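Local atomic coordinates of xyloglucan-specific endo-beta-1,4-glucanase BoGH5A (Bacteroides ovatus, PDB entry 3ZMR), a protein that hydrolyses internal beta-1,4-glucosidic linkages in the backbone of xyloglucan, with retention of anomeric configuration, to release xyloglucan oligosaccharides. Residues Y210-H216 with L255-N261; I215-W221 with R236-W241; L222-V226 with E262-D267. All coordinates share one frame; numbering follows the deposited sequence.

Contact 1: Y210-H216 with L255-N261. With GLC (alpha-D-glucopyranose), chain L; BGC (beta-D-glucopyranose), chain C.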
loop_
_atom_site.group_PDB
_atom_site.type_symbol
_atom_site.label_atom_id
_atom_site.label_comp_id
_atom_site.label_asym_id
_atom_site.label_seq_id
_atom_site.Cartn_x
_atom_site.Cartn_y
_atom_site.Cartn_z
ATOM N N TYR A 210 -15.102 -4.882 -8.662
ATOM C CA TYR A 210 -13.847 -5.212 -7.984
ATOM C C TYR A 210 -13.950 -4.776 -6.546
ATOM O O TYR A 210 -14.529 -3.725 -6.257
ATOM C CB TYR A 210 -12.645 -4.544 -8.650
ATOM C CG TYR A 210 -12.248 -5.131 -9.990
ATOM C CD1 TYR A 210 -11.318 -6.147 -10.071
ATOM C CD2 TYR A 210 -12.771 -4.625 -11.172
ATOM C CE1 TYR A 210 -10.929 -6.673 -11.287
ATOM C CE2 TYR A 210 -12.415 -5.164 -12.388
ATOM C CZ TYR A 210 -11.492 -6.206 -12.431
ATOM O OH TYR A 210 -11.108 -6.743 -13.645
ATOM N N VAL A 211 -13.354 -5.556 -5.642
ATOM C CA VAL A 211 -13.419 -5.291 -4.204
ATOM C C VAL A 211 -12.018 -5.306 -3.620
ATOM O O VAL A 211 -11.264 -6.234 -3.889
ATOM C CB VAL A 211 -14.308 -6.293 -3.459
ATOM C CG1 VAL A 211 -14.295 -6.013 -1.968
ATOM C CG2 VAL A 211 -15.729 -6.255 -4.060
ATOM N N ILE A 212 -11.673 -4.290 -2.851
ATOM C CA ILE A 212 -10.457 -4.206 -2.085
ATOM C C ILE A 212 -10.799 -4.216 -0.591
ATOM O O ILE A 212 -11.611 -3.383 -0.145
ATOM C CB ILE A 212 -9.670 -2.920 -2.405
ATOM C CG1 ILE A 212 -9.239 -2.835 -3.868
ATOM C CG2 ILE A 212 -8.459 -2.794 -1.488
ATOM C CD1 ILE A 212 -8.910 -1.431 -4.346
ATOM N N ILE A 213 -10.238 -5.141 0.179
ATOM C CA ILE A 213 -10.333 -5.119 1.653
ATOM C C ILE A 213 -8.951 -4.883 2.242
ATOM O O ILE A 213 -7.946 -5.347 1.688
ATOM C CB ILE A 213 -10.968 -6.389 2.240
ATOM C CG1 ILE A 213 -10.208 -7.655 1.843
ATOM C CG2 ILE A 213 -12.436 -6.460 1.837
ATOM C CD1 ILE A 213 -10.721 -8.907 2.527
ATOM N N ASN A 214 -8.883 -4.177 3.356
ATOM C CA ASN A 214 -7.629 -3.900 4.029
ATOM C C ASN A 214 -7.708 -4.229 5.518
ATOM O O ASN A 214 -8.689 -4.800 6.001
ATOM C CB ASN A 214 -7.168 -2.474 3.765
ATOM C CG ASN A 214 -7.883 -1.436 4.607
ATOM O OD1 ASN A 214 -8.791 -1.747 5.386
ATOM N ND2 ASN A 214 -7.534 -0.187 4.398
ATOM N N ILE A 215 -6.628 -3.935 6.229
ATOM C CA ILE A 215 -6.680 -3.683 7.685
ATOM C C ILE A 215 -6.389 -2.182 7.827
ATOM O O ILE A 215 -5.343 -1.699 7.423
ATOM C CB ILE A 215 -5.673 -4.520 8.494
ATOM C CG1 ILE A 215 -5.904 -6.021 8.313
ATOM C CG2 ILE A 215 -5.814 -4.132 9.971
ATOM C CD1 ILE A 215 -4.842 -6.852 8.992
ATOM N N HIS A 216 -7.330 -1.432 8.399
ATOM C CA HIS A 216 -7.267 0.019 8.377
ATOM C C HIS A 216 -6.592 0.507 9.667
ATOM O O HIS A 216 -5.954 -0.277 10.382
ATOM C CB HIS A 216 -8.682 0.592 8.214
ATOM C CG HIS A 216 -8.751 1.933 7.541
ATOM N ND1 HIS A 216 -8.481 2.090 6.209
ATOM C CD2 HIS A 216 -9.096 3.167 8.010
ATOM C CE1 HIS A 216 -8.665 3.357 5.866
ATOM N NE2 HIS A 216 -9.059 4.034 6.945
ATOM N N LEU A 255 -11.369 -9.894 -6.219
ATOM C CA LEU A 255 -11.068 -9.543 -4.828
ATOM C C LEU A 255 -9.576 -9.340 -4.643
ATOM O O LEU A 255 -8.776 -10.256 -4.915
ATOM C CB LEU A 255 -11.560 -10.568 -3.825
ATOM C CG LEU A 255 -11.302 -10.310 -2.335
ATOM C CD1 LEU A 255 -12.016 -9.042 -1.852
ATOM C CD2 LEU A 255 -11.732 -11.479 -1.486
ATOM N N LEU A 256 -9.211 -8.143 -4.216
ATOM C CA LEU A 256 -7.831 -7.740 -3.916
ATOM C C LEU A 256 -7.682 -7.472 -2.431
ATOM O O LEU A 256 -8.656 -7.066 -1.759
ATOM C CB LEU A 256 -7.437 -6.476 -4.702
ATOM C CG LEU A 256 -7.391 -6.538 -6.251
ATOM C CD1 LEU A 256 -8.756 -6.334 -6.871
ATOM C CD2 LEU A 256 -6.424 -5.486 -6.794
ATOM N N PHE A 257 -6.478 -7.737 -1.917
ATOM C CA PHE A 257 -6.141 -7.433 -0.529
ATOM C C PHE A 257 -5.158 -6.275 -0.470
ATOM O O PHE A 257 -4.218 -6.222 -1.256
ATOM C CB PHE A 257 -5.491 -8.613 0.209
ATOM C CG PHE A 257 -6.262 -9.916 0.220
ATOM C CD1 PHE A 257 -7.650 -10.010 0.134
ATOM C CD2 PHE A 257 -5.542 -11.087 0.421
ATOM C CE1 PHE A 257 -8.261 -11.238 0.184
ATOM C CE2 PHE A 257 -6.167 -12.304 0.491
ATOM C CZ PHE A 257 -7.522 -12.390 0.357
ATOM N N ALA A 258 -5.381 -5.368 0.479
ATOM C CA ALA A 258 -4.461 -4.246 0.739
ATOM C C ALA A 258 -3.948 -4.344 2.174
ATOM O O ALA A 258 -4.737 -4.337 3.105
ATOM C CB ALA A 258 -5.152 -2.901 0.526
ATOM N N GLY A 259 -2.622 -4.437 2.356
ATOM C CA GLY A 259 -2.099 -4.940 3.625
ATOM C C GLY A 259 -2.281 -4.010 4.830
ATOM O O GLY A 259 -2.497 -4.467 5.961
ATOM N N THR A 260 -2.147 -2.713 4.556
ATOM C CA THR A 260 -2.116 -1.676 5.587
ATOM C C THR A 260 -2.838 -0.431 5.068
ATOM O O THR A 260 -3.253 -0.388 3.919
ATOM C CB THR A 260 -0.656 -1.302 5.994
ATOM O OG1 THR A 260 -0.045 -0.526 4.947
ATOM C CG2 THR A 260 0.184 -2.536 6.312
ATOM N N ASN A 261 -2.944 0.581 5.919
ATOM C CA ASN A 261 -3.504 1.850 5.506
ATOM C C ASN A 261 -2.384 2.908 5.497
ATOM O O ASN A 261 -1.488 2.825 4.659
ATOM C CB ASN A 261 -4.698 2.214 6.379
ATOM C CG ASN A 261 -5.428 3.444 5.882
ATOM O OD1 ASN A 261 -5.673 3.582 4.689
ATOM N ND2 ASN A 261 -5.790 4.341 6.797
HETATM C C1 GLC L . -7.178 8.905 5.246
HETATM C C2 GLC L . -7.654 7.796 6.177
HETATM C C3 GLC L . -9.158 7.881 6.441
HETATM C C4 GLC L . -9.453 9.303 6.930
HETATM C C5 GLC L . -8.813 10.343 5.999
HETATM C C6 GLC L . -9.078 11.790 6.403
HETATM O O2 GLC L . -7.268 6.561 5.636
HETATM O O3 GLC L . -9.603 6.845 7.345
HETATM O O4 GLC L . -10.848 9.432 6.912
HETATM O O5 GLC L . -7.424 10.124 5.896
HETATM O O6 GLC L . -10.258 12.193 5.734
HETATM C C2 BGC C . -7.457 7.725 6.227
HETATM C C3 BGC C . -8.973 7.912 6.402
HETATM C C4 BGC C . -9.343 9.345 6.770
HETATM C C5 BGC C . -8.678 10.208 5.689
HETATM C C6 BGC C . -9.029 11.674 5.873
HETATM C C1 BGC C . -6.721 8.781 5.389
HETATM O O2 BGC C . -7.213 6.440 5.656
HETATM O O3 BGC C . -9.429 7.009 7.431
HETATM O O4 BGC C . -10.790 9.481 6.864
HETATM O O5 BGC C . -7.243 10.070 5.720
HETATM O O6 BGC C . -8.801 11.992 7.257
HETATM O O HOH W 1 -5.318 0.356 2.217
HETATM O O HOH W 2 -2.827 -2.623 8.606
#

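Contact 2: I215-W221 with R236-W241. With XYS (alpha-D-xylopyranose), chain B; GLC (alpha-D-glucopyranose), chain L; BGC (beta-D-glucopyranose), chain C; EDO (1,2-ethanediol), chain H.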
loop_
_atom_site.group_PDB
_atom_site.type_symbol
_atom_site.label_atom_id
_atom_site.label_comp_id
_atom_site.label_asym_id
_atom_site.label_seq_id
_atom_site.Cartn_x
_atom_site.Cartn_y
_atom_site.Cartn_z
ATOM N N ILE A 215 -6.628 -3.935 6.229
ATOM C CA ILE A 215 -6.680 -3.683 7.685
ATOM C C ILE A 215 -6.389 -2.182 7.827
ATOM O O ILE A 215 -5.343 -1.699 7.423
ATOM C CB ILE A 215 -5.673 -4.520 8.494
ATOM C CG1 ILE A 215 -5.904 -6.021 8.313
ATOM C CG2 ILE A 215 -5.814 -4.132 9.971
ATOM C CD1 ILE A 215 -4.842 -6.852 8.992
ATOM N N HIS A 216 -7.330 -1.432 8.399
ATOM C CA HIS A 216 -7.267 0.019 8.377
ATOM C C HIS A 216 -6.592 0.507 9.667
ATOM O O HIS A 216 -5.954 -0.277 10.382
ATOM C CB HIS A 216 -8.682 0.592 8.214
ATOM C CG HIS A 216 -8.751 1.933 7.541
ATOM N ND1 HIS A 216 -8.481 2.090 6.209
ATOM C CD2 HIS A 216 -9.096 3.167 8.010
ATOM C CE1 HIS A 216 -8.665 3.357 5.866
ATOM N NE2 HIS A 216 -9.059 4.034 6.945
ATOM N N TRP A 217 -6.758 1.783 9.981
ATOM C CA TRP A 217 -6.112 2.428 11.129
ATOM C C TRP A 217 -6.418 1.727 12.461
ATOM O O TRP A 217 -5.525 1.403 13.227
ATOM C CB TRP A 217 -6.610 3.878 11.190
ATOM C CG TRP A 217 -6.180 4.644 12.410
ATOM C CD1 TRP A 217 -4.911 5.093 12.736
ATOM C CD2 TRP A 217 -7.035 5.048 13.498
ATOM N NE1 TRP A 217 -4.935 5.741 13.961
ATOM C CE2 TRP A 217 -6.224 5.749 14.427
ATOM C CE3 TRP A 217 -8.412 4.933 13.745
ATOM C CZ2 TRP A 217 -6.747 6.321 15.574
ATOM C CZ3 TRP A 217 -8.921 5.497 14.909
ATOM C CH2 TRP A 217 -8.102 6.165 15.793
ATOM N N GLU A 218 -7.702 1.528 12.722
ATOM C CA GLU A 218 -8.215 0.836 13.926
ATOM C C GLU A 218 -7.428 1.121 15.226
ATOM O O GLU A 218 -6.998 0.223 15.952
ATOM C CB GLU A 218 -8.434 -0.647 13.698
ATOM C CG GLU A 218 -7.213 -1.461 13.347
ATOM C CD GLU A 218 -7.454 -2.961 13.442
ATOM O OE1 GLU A 218 -8.629 -3.384 13.402
ATOM O OE2 GLU A 218 -6.450 -3.707 13.538
ATOM N N GLY A 219 -7.271 2.412 15.514
ATOM C CA GLY A 219 -6.635 2.881 16.738
ATOM C C GLY A 219 -5.157 3.183 16.657
ATOM O O GLY A 219 -4.594 3.795 17.581
ATOM N N GLY A 220 -4.517 2.756 15.567
ATOM C CA GLY A 220 -3.131 3.156 15.284
ATOM C C GLY A 220 -2.059 2.206 15.808
ATOM O O GLY A 220 -0.878 2.581 15.865
ATOM N N TRP A 221 -2.417 0.971 16.169
ATOM C CA TRP A 221 -1.408 0.044 16.716
ATOM C C TRP A 221 -0.213 -0.203 15.808
ATOM O O TRP A 221 0.863 -0.509 16.303
ATOM C CB TRP A 221 -2.028 -1.302 17.053
ATOM C CG TRP A 221 -2.575 -2.078 15.896
ATOM C CD1 TRP A 221 -3.861 -2.050 15.402
ATOM C CD2 TRP A 221 -1.844 -2.988 15.048
ATOM N NE1 TRP A 221 -3.976 -2.888 14.315
ATOM C CE2 TRP A 221 -2.760 -3.496 14.089
ATOM C CE3 TRP A 221 -0.532 -3.465 15.039
ATOM C CZ2 TRP A 221 -2.369 -4.409 13.083
ATOM C CZ3 TRP A 221 -0.163 -4.399 14.061
ATOM C CH2 TRP A 221 -1.083 -4.881 13.130
ATOM N N ARG A 236 1.934 -9.633 14.796
ATOM C CA ARG A 236 0.505 -9.340 14.805
ATOM C C ARG A 236 -0.072 -9.208 13.393
ATOM O O ARG A 236 -1.140 -9.738 13.111
ATOM C CB ARG A 236 0.238 -8.078 15.616
ATOM C CG ARG A 236 -1.214 -7.665 15.639
ATOM C CD ARG A 236 -1.444 -6.552 16.619
ATOM N NE ARG A 236 -2.816 -6.100 16.629
ATOM C CZ ARG A 236 -3.275 -5.197 17.496
ATOM N NH1 ARG A 236 -2.466 -4.690 18.412
ATOM N NH2 ARG A 236 -4.533 -4.797 17.448
ATOM N N LEU A 237 0.623 -8.467 12.537
ATOM C CA LEU A 237 0.160 -8.250 11.162
ATOM C C LEU A 237 0.029 -9.611 10.449
ATOM O O LEU A 237 -0.985 -9.886 9.763
ATOM C CB LEU A 237 1.122 -7.313 10.471
ATOM C CG LEU A 237 0.636 -6.848 9.085
ATOM C CD1 LEU A 237 -0.645 -6.036 9.127
ATOM C CD2 LEU A 237 1.758 -6.077 8.397
ATOM N N GLU A 238 1.018 -10.482 10.641
ATOM C CA GLU A 238 0.946 -11.839 10.090
ATOM C C GLU A 238 -0.242 -12.627 10.631
ATOM O O GLU A 238 -0.976 -13.285 9.894
ATOM C CB GLU A 238 2.254 -12.612 10.370
ATOM C CG GLU A 238 2.186 -14.057 9.895
ATOM C CD GLU A 238 3.454 -14.863 10.121
ATOM O OE1 GLU A 238 4.247 -14.518 11.000
ATOM O OE2 GLU A 238 3.644 -15.859 9.393
ATOM N N ALA A 239 -0.424 -12.589 11.957
ATOM C CA ALA A 239 -1.476 -13.393 12.588
ATOM C C ALA A 239 -2.848 -12.982 12.078
ATOM O O ALA A 239 -3.715 -13.823 11.834
ATOM C CB ALA A 239 -1.423 -13.277 14.097
ATOM N N MET A 240 -3.024 -11.680 11.875
ATOM C CA MET A 240 -4.287 -11.146 11.402
ATOM C C MET A 240 -4.492 -11.482 9.937
ATOM O O MET A 240 -5.533 -12.044 9.543
ATOM C CB MET A 240 -4.367 -9.629 11.655
ATOM C CG MET A 240 -4.386 -9.269 13.148
ATOM S SD MET A 240 -4.439 -7.494 13.409
ATOM C CE MET A 240 -6.126 -7.136 12.960
ATOM N N TRP A 241 -3.475 -11.200 9.112
ATOM C CA TRP A 241 -3.609 -11.499 7.677
ATOM C C TRP A 241 -3.729 -12.986 7.346
ATOM O O TRP A 241 -4.384 -13.355 6.368
ATOM C CB TRP A 241 -2.503 -10.860 6.820
ATOM C CG TRP A 241 -2.924 -9.498 6.348
ATOM C CD1 TRP A 241 -2.421 -8.285 6.746
ATOM C CD2 TRP A 241 -3.974 -9.212 5.420
ATOM N NE1 TRP A 241 -3.123 -7.262 6.146
ATOM C CE2 TRP A 241 -4.090 -7.795 5.338
ATOM C CE3 TRP A 241 -4.883 -10.003 4.705
ATOM C CZ2 TRP A 241 -5.043 -7.167 4.530
ATOM C CZ3 TRP A 241 -5.800 -9.371 3.881
ATOM C CH2 TRP A 241 -5.886 -7.980 3.818
HETATM C C1 XYS B . -9.056 7.995 12.308
HETATM C C2 XYS B . -7.914 8.674 13.109
HETATM C C3 XYS B . -6.956 9.289 12.096
HETATM C C4 XYS B . -6.483 8.271 11.066
HETATM C C5 XYS B . -7.645 7.505 10.401
HETATM O O2 XYS B . -8.345 9.716 14.038
HETATM O O3 XYS B . -5.793 9.843 12.721
HETATM O O4 XYS B . -5.759 8.967 10.067
HETATM O O5 XYS B . -8.534 7.015 11.395
HETATM C C1 GLC L . -7.178 8.905 5.246
HETATM C C2 GLC L . -7.654 7.796 6.177
HETATM C C3 GLC L . -9.158 7.881 6.441
HETATM C C4 GLC L . -9.453 9.303 6.930
HETATM C C5 GLC L . -8.813 10.343 5.999
HETATM C C6 GLC L . -9.078 11.790 6.403
HETATM O O2 GLC L . -7.268 6.561 5.636
HETATM O O3 GLC L . -9.603 6.845 7.345
HETATM O O4 GLC L . -10.848 9.432 6.912
HETATM O O5 GLC L . -7.424 10.124 5.896
HETATM O O6 GLC L . -10.258 12.193 5.734
HETATM C C2 BGC C . -7.457 7.725 6.227
HETATM C C3 BGC C . -8.973 7.912 6.402
HETATM C C4 BGC C . -9.343 9.345 6.770
HETATM C C5 BGC C . -8.678 10.208 5.689
HETATM C C6 BGC C . -9.029 11.674 5.873
HETATM C C1 BGC C . -6.721 8.781 5.389
HETATM O O2 BGC C . -7.213 6.440 5.656
HETATM O O3 BGC C . -9.429 7.009 7.431
HETATM O O4 BGC C . -10.790 9.481 6.864
HETATM O O5 BGC C . -7.243 10.070 5.720
HETATM O O6 BGC C . -8.801 11.992 7.257
HETATM C C1 EDO H . 0.960 -5.807 20.428
HETATM O O1 EDO H . 1.184 -4.667 21.268
HETATM C C2 EDO H . 1.295 -5.440 18.994
HETATM O O2 EDO H . 0.444 -4.368 18.584
#

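Contact 3: L222-V226 with E262-D267. With BGC (beta-D-glucopyranose), chain C; GLC (alpha-D-glucopyranose), chain L.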
loop_
_atom_site.group_PDB
_atom_site.type_symbol
_atom_site.label_atom_id
_atom_site.label_comp_id
_atom_site.label_asym_id
_atom_site.label_seq_id
_atom_site.Cartn_x
_atom_site.Cartn_y
_atom_site.Cartn_z
ATOM N N LEU A 222 -0.403 -0.071 14.483
ATOM C CA LEU A 222 0.685 -0.365 13.534
ATOM C C LEU A 222 1.653 0.822 13.394
ATOM O O LEU A 222 2.713 0.705 12.790
ATOM C CB LEU A 222 0.133 -0.781 12.163
ATOM C CG LEU A 222 1.114 -1.389 11.167
ATOM C CD1 LEU A 222 1.886 -2.579 11.707
ATOM C CD2 LEU A 222 0.372 -1.741 9.884
ATOM N N ASN A 223 1.287 1.966 13.972
ATOM C CA ASN A 223 2.026 3.206 13.769
ATOM C C ASN A 223 3.239 3.365 14.669
ATOM O O ASN A 223 3.415 4.386 15.354
ATOM C CB ASN A 223 1.090 4.411 13.889
ATOM C CG ASN A 223 0.103 4.496 12.741
ATOM O OD1 ASN A 223 0.315 3.921 11.665
ATOM N ND2 ASN A 223 -1.009 5.197 12.965
ATOM N N HIS A 224 4.076 2.334 14.651
ATOM C CA HIS A 224 5.345 2.318 15.375
ATOM C C HIS A 224 6.423 1.646 14.552
ATOM O O HIS A 224 6.925 0.565 14.915
ATOM C CB HIS A 224 5.194 1.652 16.734
ATOM C CG HIS A 224 4.089 2.240 17.539
ATOM N ND1 HIS A 224 4.245 3.414 18.240
ATOM C CD2 HIS A 224 2.789 1.883 17.672
ATOM C CE1 HIS A 224 3.093 3.735 18.811
ATOM N NE2 HIS A 224 2.192 2.823 18.479
ATOM N N PRO A 225 6.824 2.296 13.453
ATOM C CA PRO A 225 7.743 1.659 12.493
ATOM C C PRO A 225 9.195 1.842 12.944
ATOM O O PRO A 225 9.951 2.584 12.345
ATOM C CB PRO A 225 7.453 2.413 11.192
ATOM C CG PRO A 225 7.079 3.781 11.653
ATOM C CD PRO A 225 6.317 3.574 12.942
ATOM N N VAL A 226 9.526 1.171 14.041
ATOM C CA VAL A 226 10.843 1.242 14.670
ATOM C C VAL A 226 11.258 -0.171 15.064
ATOM O O VAL A 226 10.415 -1.040 15.323
ATOM C CB VAL A 226 10.863 2.180 15.904
ATOM C CG1 VAL A 226 10.548 3.627 15.505
ATOM C CG2 VAL A 226 9.914 1.715 16.985
ATOM N N GLU A 262 -2.416 3.867 6.440
ATOM C CA GLU A 262 -1.486 5.008 6.478
ATOM C C GLU A 262 -0.500 4.845 7.641
ATOM O O GLU A 262 -0.724 5.366 8.735
ATOM C CB GLU A 262 -2.225 6.363 6.563
ATOM C CG GLU A 262 -3.122 6.670 5.388
ATOM C CD GLU A 262 -3.814 8.008 5.480
ATOM O OE1 GLU A 262 -3.663 8.669 6.559
ATOM O OE2 GLU A 262 -4.527 8.354 4.487
ATOM N N VAL A 263 0.570 4.091 7.419
ATOM C CA VAL A 263 1.552 3.800 8.475
ATOM C C VAL A 263 2.364 5.083 8.698
ATOM O O VAL A 263 2.854 5.701 7.766
ATOM C CB VAL A 263 2.468 2.615 8.108
ATOM C CG1 VAL A 263 3.577 2.456 9.160
ATOM C CG2 VAL A 263 1.616 1.355 7.991
ATOM N N ASN A 264 2.472 5.445 9.972
ATOM C CA ASN A 264 3.097 6.669 10.469
ATOM C C ASN A 264 3.826 6.313 11.758
ATOM O O ASN A 264 3.555 5.295 12.344
ATOM C CB ASN A 264 1.958 7.692 10.816
ATOM C CG ASN A 264 2.450 9.028 11.280
ATOM O OD1 ASN A 264 2.127 9.459 12.397
ATOM N ND2 ASN A 264 3.194 9.714 10.437
ATOM N N ASN A 265 4.767 7.155 12.192
ATOM C CA ASN A 265 5.277 7.047 13.548
ATOM C C ASN A 265 4.503 7.957 14.524
ATOM O O ASN A 265 4.789 9.142 14.638
ATOM C CB ASN A 265 6.768 7.337 13.608
ATOM C CG ASN A 265 7.336 7.045 14.969
ATOM O OD1 ASN A 265 6.585 6.659 15.892
ATOM N ND2 ASN A 265 8.644 7.211 15.117
ATOM N N ASP A 266 3.544 7.381 15.232
ATOM C CA ASP A 266 2.657 8.139 16.116
ATOM C C ASP A 266 3.338 8.744 17.336
ATOM O O ASP A 266 2.756 9.608 17.982
ATOM C CB ASP A 266 1.453 7.264 16.528
ATOM C CG ASP A 266 0.308 7.269 15.460
ATOM O OD1 ASP A 266 0.409 8.001 14.430
ATOM O OD2 ASP A 266 -0.700 6.550 15.661
ATOM N N ASP A 267 4.541 8.265 17.649
ATOM C CA ASP A 267 5.344 8.760 18.781
ATOM C C ASP A 267 6.239 9.937 18.385
ATOM O O ASP A 267 6.853 10.548 19.258
ATOM C CB ASP A 267 6.233 7.634 19.361
ATOM C CG ASP A 267 5.461 6.599 20.182
ATOM O OD1 ASP A 267 4.233 6.720 20.387
ATOM O OD2 ASP A 267 6.110 5.641 20.651
HETATM C C2 BGC C . -7.457 7.725 6.227
HETATM C C3 BGC C . -8.973 7.912 6.402
HETATM C C4 BGC C . -9.343 9.345 6.770
HETATM C C5 BGC C . -8.678 10.208 5.689
HETATM C C6 BGC C . -9.029 11.674 5.873
HETATM C C1 BGC C . -6.721 8.781 5.389
HETATM O O2 BGC C . -7.213 6.440 5.656
HETATM O O3 BGC C . -9.429 7.009 7.431
HETATM O O4 BGC C . -10.790 9.481 6.864
HETATM O O5 BGC C . -7.243 10.070 5.720
HETATM O O6 BGC C . -8.801 11.992 7.257
HETATM C C1 GLC L . -7.178 8.905 5.246
HETATM C C2 GLC L . -7.654 7.796 6.177
HETATM C C3 GLC L . -9.158 7.881 6.441
HETATM C C4 GLC L . -9.453 9.303 6.930
HETATM C C5 GLC L . -8.813 10.343 5.999
HETATM C C6 GLC L . -9.078 11.790 6.403
HETATM O O2 GLC L . -7.268 6.561 5.636
HETATM O O3 GLC L . -9.603 6.845 7.345
HETATM O O4 GLC L . -10.848 9.432 6.912
HETATM O O5 GLC L . -7.424 10.124 5.896
HETATM O O6 GLC L . -10.258 12.193 5.734
HETATM O O HOH W 3 -2.467 6.314 10.495
HETATM O O HOH W 4 6.808 4.454 17.578
#

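Contact 1: Y210-H216 with L255-N261
The side chains of H216 and N261 meet because each carries its CG away from its own backbone N, with chi1 at -152° in H216 and -173° in N261; the amide then lies over one face of the imidazole, displaced toward the rim, with the two planes 25° apart. The nearest approach is H216 CE1 to N261 ND2 at 3.2 Å. The groups stack and are not hydrogen-bonded, the angle at the close pair H216 NE2 and N261 ND2 being poor; each gives an N-H to the sugar instead. H216 NE2 donates to O3 of the glucose, modelled as overlapping alpha and beta anomers, at 2.9 Å in the alpha form, and N261 ND2 donates to O2 of the same form, also at 2.9 Å. A second-shell residue fixes the rotation of the imidazole: N214 ND2 gives a hydrogen bond to H216 ND1 at 3.1 Å, in the ring plane, while N214 OD1 takes the backbone N-H of V175. N261 OD1 is held by R172. Below the site, strands 210-214 and 255-258 pair in parallel. L256 N to V211 O is 2.8 Å and almost straight, A258 N to I213 O is also 2.8 Å, and I213 N to L256 O is longer at 3.2 Å. I212, L256 and A258 share one face of the sheet; V211, I213, L255 and F257 occupy the other, against helices 191-206 and 227-248. Neighbouring parallel strands whose C-terminal ends present substrate-binding residues are the hallmark of the (beta/alpha)8 barrel of family 5 glycoside hydrolases.

Contact 2: I215-W221 with R236-W241
I215 and W221 meet helix 227-248 within a beta-alpha unit of the TIM barrel, where the loop leaving strand 210-214 folds back over the helix that follows it. The principal interaction is a cation-pi stack: the guanidinium of R236 lies flat on one face of the W221 indole, with planes 2° apart and R236 CZ 3.6 Å from the centroid of the five-membered ring. An extended R236 chain, CG anti to the backbone N (chi1 178°), also carries CD over the six-membered ring as a CH-pi contact. E218 OE2 accepts W221 NE1 through its anti lone pair at 2.7 Å, which together with the stack helps fix the rotation of the indole. S178 OG is hydrogen-bonded to both E218 OE2 and R236 NH2, linking two charged groups that do not themselves form a salt bridge. M240 SD approaches W221 CZ2 obliquely at 3.7 Å, a Met-aromatic contact, while its CE reaches E218 OE2. The chain makes a type I' turn, W217 to G220, closed by G220 N to W217 O; the backbone N of G219 and of G220 lie over one face of the W217 indole, and a bound xylose over the opposite face, with XYS C2 over its centre. Just past the end of strand 210-214, I215 places CD1 on one face of W241, 3.4 Å from NE1, whose hydrogen bond goes to G259 O.

Contact 3: L222-V226 with E262-D267
Hydrogen bonds centred on N223 carry this junction of two barrel loops, 222-226 and 262-267. Its carbonyl O accepts from D266 N at 3.0 Å, nearly straight at the hydrogen (168°). Its side-chain amide works in both directions: OD1 accepts N264 N at 3.1 Å, the donor standing well above the carbonyl plane, and ND2 gives a bond of 3.0 Å to D266 OD2, which is met from above the carboxylate plane. With chi1 at -69° CG sits beside the backbone N, and from there the amide spans from N264 to D266.

Water extends the network. One molecule accepts from N223 ND2 and donates to E262 O, tying the asparagine to the backbone of the probable proton donor; another joins H224 ND1 to N265 OD1. That same N265 oxygen takes D267 N in an Asx turn, so the loop also braces itself.

Apolar contacts are few: L222 CD2 lies against V263 CG2 at 3.8 Å, and P225 CB is 4.4 Å from V263 CG1. P225 CD makes van der Waals contact with N265 CB at 3.8 Å. At the edge of the H224 ring, D267 OD1 stands 3.6 Å from CE1.

E262 itself points its side chain from this junction to the sugar and is hydrogen-bonded to H336. All three direct hydrogen bonds between the loops involve N223, which implies that this asparagine largely sets how the loop after the probable acid/base sits on its neighbour.

From the N-terminal side, strand 210-214 runs into 215-221 and then 222-226: the first segments of contacts 1 and 2 overlap at I215 and H216, and that of contact 3 follows directly. Next come helix 227-248, which partners contact 2, strand 255-258, which partners contact 1, and the 262-267 loop, which partners contact 3. Contact 2 closes the shortest loop and lies wholly within the span that contact 1 closes. Contact 3 crosses both, for 222-226 starts inside those spans and 262-267 ends beyond them. The W241 ring packs on F257, L222 reaches T260, and W217 touches N223. Strand pair, helix and both loops are thereby tied together, with H216, W217, N261 and E262 at the sugar-binding site.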